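Local coordinates for protein glutathione reductase (Bartonella henselae, PDB 3O0H) that probably reduces glutathione disulfide to glutathione with NADPH, passing the electrons through a bound FAD and a redox-active disulfide, at residues Cys178-Ile184 and Arg279-Ala283; Ser193-Gly199 and Val215-His221. All coordinates share one frame; numbering follows the deposited sequence.

Contact 1: Cys178-Ile184 and Arg279-Ala283; sequences CLTSNEI and RVMLA
On the outer edge of the four-stranded parallel sheet of what is, by family, the NADPH-binding domain, strand 279-282 takes on a short extended piece of a loop, in which L179 forms a single beta bridge with M281. Two backbone bonds make it: L179 N gives to V280 O at 2.9 Å, and L282 N gives to L179 O at 2.8 Å, both close to straight. The same L179 O also receives a CA-H contact from M281. C178, alongside the strand, turns its side chain toward V280 and L282: its SG rests 3.6 Å from V280 CG1, while its CB meets L282 CG at the same distance. L179 CD1 touches R279 CB where the two side chains cross obliquely.

The M281 chain is extended, with CG anti to the backbone N (chi1 -177°), and this carries the thioether under the returning loop. I184 crosses it at about a right angle, CG1 lying 3.8 Å from M281 SD, and M281 CE ends 3.7 Å from S181 N. That amide gives its hydrogen to a water, which in turn donates to L282 O at 2.7 Å and so joins the two chains where the direct pairing has stopped. The turn is fixed from within: E183 OE1 accepts from both T180 N and T180 OG1, and T180 OG1 takes N182 N in an ST turn.

S181 touches the FAD, so the turn reaches the flavin cofactor's pocket. Helix 201-212 supplies F206 against I184 and M281, strand 193-197 pairs with the inner edge of 279-282, and Y265 and V267 of strand 264-269 cover V280.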
loop_
_atom_site.group_PDB
_atom_site.type_symbol
_atom_site.label_atom_id
_atom_site.label_comp_id
_atom_site.label_asym_id
_atom_site.label_seq_id
_atom_site.Cartn_x
_atom_site.Cartn_y
_atom_site.Cartn_z
ATOM N N CYS B 178 -37.120 -6.655 -3.437
ATOM C CA CYS B 178 -35.722 -6.645 -3.084
ATOM C C CYS B 178 -35.084 -5.278 -3.331
ATOM O O CYS B 178 -35.541 -4.503 -4.163
ATOM C CB CYS B 178 -34.956 -7.690 -3.869
ATOM S SG CYS B 178 -35.595 -9.384 -3.611
ATOM N N LEU B 179 -34.001 -5.043 -2.605
ATOM C CA LEU B 179 -33.178 -3.863 -2.751
ATOM C C LEU B 179 -32.147 -4.117 -3.824
ATOM O O LEU B 179 -31.794 -5.285 -4.095
ATOM C CB LEU B 179 -32.397 -3.628 -1.458
ATOM C CG LEU B 179 -33.137 -3.357 -0.150
ATOM C CD1 LEU B 179 -32.166 -3.591 1.014
ATOM C CD2 LEU B 179 -33.704 -1.984 -0.076
ATOM N N THR B 180 -31.639 -3.032 -4.399
ATOM C CA THR B 180 -30.438 -3.106 -5.211
ATOM C C THR B 180 -29.367 -2.143 -4.651
ATOM O O THR B 180 -29.584 -1.481 -3.602
ATOM C CB THR B 180 -30.754 -2.738 -6.646
ATOM O OG1 THR B 180 -30.984 -1.327 -6.737
ATOM C CG2 THR B 180 -31.997 -3.540 -7.154
ATOM N N SER B 181 -28.234 -2.029 -5.364
ATOM C CA SER B 181 -27.177 -1.126 -4.935
ATOM C C SER B 181 -27.700 0.303 -4.957
ATOM O O SER B 181 -27.161 1.165 -4.250
ATOM C CB SER B 181 -25.900 -1.240 -5.812
ATOM O OG SER B 181 -26.200 -0.995 -7.155
ATOM N N ASN B 182 -28.757 0.569 -5.738
ATOM C CA ASN B 182 -29.387 1.887 -5.738
ATOM C C ASN B 182 -30.053 2.266 -4.395
ATOM O O ASN B 182 -30.241 3.470 -4.115
ATOM C CB ASN B 182 -30.412 2.009 -6.865
ATOM C CG ASN B 182 -29.762 2.264 -8.241
ATOM O OD1 ASN B 182 -28.529 2.393 -8.362
ATOM N ND2 ASN B 182 -30.599 2.359 -9.275
ATOM N N GLU B 183 -30.425 1.270 -3.592
ATOM C CA GLU B 183 -31.197 1.501 -2.355
ATOM C C GLU B 183 -30.415 1.143 -1.091
ATOM O O GLU B 183 -30.713 1.664 -0.030
ATOM C CB GLU B 183 -32.500 0.695 -2.372
ATOM C CG GLU B 183 -33.518 1.183 -3.399
ATOM C CD GLU B 183 -33.221 0.643 -4.808
ATOM O OE1 GLU B 183 -32.726 -0.494 -4.961
ATOM O OE2 GLU B 183 -33.457 1.385 -5.758
ATOM N N ILE B 184 -29.377 0.327 -1.248
ATOM C CA ILE B 184 -28.681 -0.341 -0.160
ATOM C C ILE B 184 -28.002 0.618 0.830
ATOM O O ILE B 184 -27.874 0.295 2.023
ATOM C CB ILE B 184 -27.644 -1.378 -0.714
ATOM C CG1 ILE B 184 -27.266 -2.374 0.347
ATOM C CG2 ILE B 184 -26.348 -0.662 -1.222
ATOM C CD1 ILE B 184 -28.407 -3.265 0.831
ATOM N N ARG B 279 -33.810 -8.059 5.125
ATOM C CA ARG B 279 -33.712 -7.419 3.810
ATOM C C ARG B 279 -33.059 -8.399 2.848
ATOM O O ARG B 279 -32.339 -9.296 3.267
ATOM C CB ARG B 279 -32.864 -6.163 3.882
ATOM C CG ARG B 279 -33.415 -5.058 4.765
ATOM C CD ARG B 279 -34.690 -4.431 4.180
ATOM N NE ARG B 279 -35.230 -3.343 5.000
ATOM C CZ ARG B 279 -36.351 -3.403 5.733
ATOM N NH1 ARG B 279 -37.073 -4.518 5.819
ATOM N NH2 ARG B 279 -36.750 -2.342 6.424
ATOM N N VAL B 280 -33.351 -8.214 1.568
ATOM C CA VAL B 280 -32.814 -9.018 0.510
ATOM C C VAL B 280 -32.244 -8.058 -0.548
ATOM O O VAL B 280 -32.957 -7.182 -1.031
ATOM C CB VAL B 280 -33.888 -9.877 -0.120
ATOM C CG1 VAL B 280 -33.279 -10.705 -1.261
ATOM C CG2 VAL B 280 -34.558 -10.769 0.934
ATOM N N MET B 281 -30.951 -8.196 -0.874
ATOM C CA MET B 281 -30.351 -7.344 -1.904
ATOM C C MET B 281 -29.989 -8.150 -3.122
ATOM O O MET B 281 -29.358 -9.190 -3.015
ATOM C CB MET B 281 -29.082 -6.671 -1.362
ATOM C CG MET B 281 -28.401 -5.702 -2.324
ATOM S SD MET B 281 -26.670 -5.415 -1.879
ATOM C CE MET B 281 -26.209 -4.303 -3.243
ATOM N N LEU B 282 -30.371 -7.660 -4.296
ATOM C CA LEU B 282 -29.971 -8.295 -5.534
ATOM C C LEU B 282 -28.691 -7.626 -6.067
ATOM O O LEU B 282 -28.649 -6.403 -6.254
ATOM C CB LEU B 282 -31.073 -8.205 -6.565
ATOM C CG LEU B 282 -32.414 -8.845 -6.162
ATOM C CD1 LEU B 282 -33.431 -8.474 -7.184
ATOM C CD2 LEU B 282 -32.344 -10.381 -5.975
ATOM N N ALA B 283 -27.678 -8.437 -6.365
ATOM C CA ALA B 283 -26.444 -7.952 -6.954
ATOM C C ALA B 283 -26.082 -8.854 -8.110
ATOM O O ALA B 283 -25.055 -9.520 -8.073
ATOM C CB ALA B 283 -25.322 -7.953 -5.895
HETATM O O HOH W 1 -27.453 -4.127 -7.029
#

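Contact 2: Ser193-Gly199 and Val215-His221; sequences SIVIVGG and VKTTLLH
The imidazole of H221 presents an edge to the glycine turn: G199 N lies near the ring plane, 3.5 Å from H221 ND1, and R228 also touches this side chain. With CG anti to the backbone N (chi1 178°), the ring reaches the turn that follows strand 193-197. Behind it, strands 193-197 and 216-220 run parallel at 16°, joined by five backbone bonds from I194 N to K216 O at one end to G198 N to L220 O, 2.8 Å, at the other.

On the face bearing V195 and L220, V195 CG1 packs 3.6 Å from L220 CD1, the two side chains crossing, and S193 OG hydrogen-bonds to D278 N. On the other face, I194 CG2 meets V215 CG1 at 3.8 Å and lies alongside T217, whose OG1 bonds back to V215 O from above the carbonyl plane.

G198 and G199 begin a GxGxxG-like turn into helix 201-212, which is consistent with a Rossmann dinucleotide site, here probably for NADPH. The backbone of G199, CA included, lies close against H221 ND1. The chemistry is thus chiefly backbone hydrogen bonding within the sheet, with largely apolar side chains packing on its two faces, although G198 O is buried without a partner in the model.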
loop_
_atom_site.group_PDB
_atom_site.type_symbol
_atom_site.label_atom_id
_atom_site.label_comp_id
_atom_site.label_asym_id
_atom_site.label_seq_id
_atom_site.Cartn_x
_atom_site.Cartn_y
_atom_site.Cartn_z
ATOM N N SER B 193 -30.629 -9.179 9.819
ATOM C CA SER B 193 -30.136 -10.186 8.891
ATOM C C SER B 193 -30.304 -9.699 7.443
ATOM O O SER B 193 -31.165 -8.870 7.172
ATOM C CB SER B 193 -30.898 -11.506 9.084
ATOM O OG SER B 193 -32.289 -11.307 8.964
ATOM N N ILE B 194 -29.487 -10.205 6.532
ATOM C CA ILE B 194 -29.601 -9.827 5.115
ATOM C C ILE B 194 -29.219 -10.998 4.233
ATOM O O ILE B 194 -28.280 -11.756 4.581
ATOM C CB ILE B 194 -28.741 -8.614 4.774
ATOM C CG1 ILE B 194 -29.114 -8.003 3.418
ATOM C CG2 ILE B 194 -27.198 -8.939 4.816
ATOM C CD1 ILE B 194 -28.507 -6.617 3.233
ATOM N N VAL B 195 -29.963 -11.148 3.127
ATOM C CA VAL B 195 -29.605 -12.092 2.066
ATOM C C VAL B 195 -29.091 -11.276 0.870
ATOM O O VAL B 195 -29.742 -10.308 0.460
ATOM C CB VAL B 195 -30.783 -12.975 1.636
ATOM C CG1 VAL B 195 -30.413 -13.786 0.385
ATOM C CG2 VAL B 195 -31.231 -13.901 2.774
ATOM N N ILE B 196 -27.912 -11.634 0.364
ATOM C CA ILE B 196 -27.295 -10.952 -0.819
ATOM C C ILE B 196 -27.370 -11.978 -1.929
ATOM O O ILE B 196 -26.802 -13.069 -1.770
ATOM C CB ILE B 196 -25.802 -10.641 -0.630
ATOM C CG1 ILE B 196 -25.463 -9.882 0.671
ATOM C CG2 ILE B 196 -25.194 -9.917 -1.905
ATOM C CD1 ILE B 196 -26.203 -8.661 0.848
ATOM N N VAL B 197 -28.037 -11.642 -3.045
ATOM C CA VAL B 197 -28.121 -12.537 -4.188
ATOM C C VAL B 197 -27.093 -12.146 -5.263
ATOM O O VAL B 197 -27.284 -11.160 -5.992
ATOM C CB VAL B 197 -29.535 -12.526 -4.830
ATOM C CG1 VAL B 197 -29.637 -13.608 -5.936
ATOM C CG2 VAL B 197 -30.631 -12.679 -3.735
ATOM N N GLY B 198 -26.021 -12.927 -5.360
ATOM C CA GLY B 198 -24.989 -12.704 -6.370
ATOM C C GLY B 198 -23.610 -12.707 -5.744
ATOM O O GLY B 198 -23.399 -12.086 -4.731
ATOM N N GLY B 199 -22.707 -13.473 -6.326
ATOM C CA GLY B 199 -21.339 -13.619 -5.840
ATOM C C GLY B 199 -20.262 -12.994 -6.723
ATOM O O GLY B 199 -19.103 -13.423 -6.696
ATOM N N VAL B 215 -24.353 -7.739 11.106
ATOM C CA VAL B 215 -25.543 -8.286 10.468
ATOM C C VAL B 215 -25.334 -9.757 10.149
ATOM O O VAL B 215 -24.298 -10.142 9.614
ATOM C CB VAL B 215 -25.851 -7.523 9.162
ATOM C CG1 VAL B 215 -27.097 -8.016 8.513
ATOM C CG2 VAL B 215 -25.894 -6.007 9.417
ATOM N N LYS B 216 -26.303 -10.605 10.497
ATOM C CA LYS B 216 -26.240 -11.992 10.071
ATOM C C LYS B 216 -26.442 -12.087 8.572
ATOM O O LYS B 216 -27.525 -11.772 8.053
ATOM C CB LYS B 216 -27.253 -12.862 10.833
ATOM C CG LYS B 216 -27.263 -14.359 10.407
ATOM C CD LYS B 216 -26.015 -15.147 10.830
ATOM C CE LYS B 216 -25.816 -16.444 9.947
ATOM N NZ LYS B 216 -25.075 -16.221 8.615
ATOM N N THR B 217 -25.419 -12.564 7.866
ATOM C CA THR B 217 -25.328 -12.365 6.414
ATOM C C THR B 217 -25.299 -13.706 5.700
ATOM O O THR B 217 -24.542 -14.606 6.078
ATOM C CB THR B 217 -24.091 -11.533 6.058
ATOM O OG1 THR B 217 -24.161 -10.265 6.737
ATOM C CG2 THR B 217 -23.947 -11.319 4.507
ATOM N N THR B 218 -26.150 -13.847 4.694
ATOM C CA THR B 218 -26.136 -15.005 3.794
ATOM C C THR B 218 -25.924 -14.533 2.349
ATOM O O THR B 218 -26.584 -13.594 1.885
ATOM C CB THR B 218 -27.420 -15.780 3.848
ATOM O OG1 THR B 218 -27.676 -16.200 5.205
ATOM C CG2 THR B 218 -27.321 -17.104 2.982
ATOM N N LEU B 219 -24.969 -15.148 1.659
ATOM C CA LEU B 219 -24.723 -14.811 0.249
ATOM C C LEU B 219 -25.133 -16.028 -0.603
ATOM O O LEU B 219 -24.760 -17.162 -0.286
ATOM C CB LEU B 219 -23.260 -14.425 0.035
ATOM C CG LEU B 219 -22.933 -13.910 -1.371
ATOM C CD1 LEU B 219 -21.728 -12.958 -1.417
ATOM C CD2 LEU B 219 -22.684 -15.102 -2.279
ATOM N N LEU B 220 -25.918 -15.793 -1.658
ATOM C CA LEU B 220 -26.347 -16.833 -2.567
ATOM C C LEU B 220 -25.587 -16.629 -3.861
ATOM O O LEU B 220 -25.430 -15.487 -4.355
ATOM C CB LEU B 220 -27.858 -16.806 -2.813
ATOM C CG LEU B 220 -28.759 -16.687 -1.569
ATOM C CD1 LEU B 220 -30.259 -16.508 -1.889
ATOM C CD2 LEU B 220 -28.526 -17.875 -0.679
ATOM N N HIS B 221 -25.124 -17.736 -4.420
ATOM C CA HIS B 221 -24.425 -17.712 -5.685
ATOM C C HIS B 221 -24.868 -18.884 -6.553
ATOM O O HIS B 221 -24.933 -20.042 -6.063
ATOM C CB HIS B 221 -22.920 -17.781 -5.437
ATOM C CG HIS B 221 -22.111 -17.801 -6.695
ATOM N ND1 HIS B 221 -22.033 -16.720 -7.540
ATOM C CD2 HIS B 221 -21.327 -18.753 -7.237
ATOM C CE1 HIS B 221 -21.239 -17.008 -8.561
ATOM N NE2 HIS B 221 -20.799 -18.238 -8.401
#

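From the N terminus the chain first passes 178-184, then strand 193-197, helix 201-212 and strand 216-220, and only much later strand 279-282. Contact 2 closes the short right-handed beta-alpha-beta crossover, whereas contact 1 closes a loop of 94 residues that contains it entirely; the two are nested and do not cross. Their centres lie 10 Å apart, and strand 193-197 joins them as the neighbour of both 216-220 and 279-282: M281 N lies 2.8 Å from V195 O, a probable hydrogen bond. Contact 2 thus joins the two central strands of the sheet, and contact 1 adds to its edge strand 279-282 a loop that leads to the FAD.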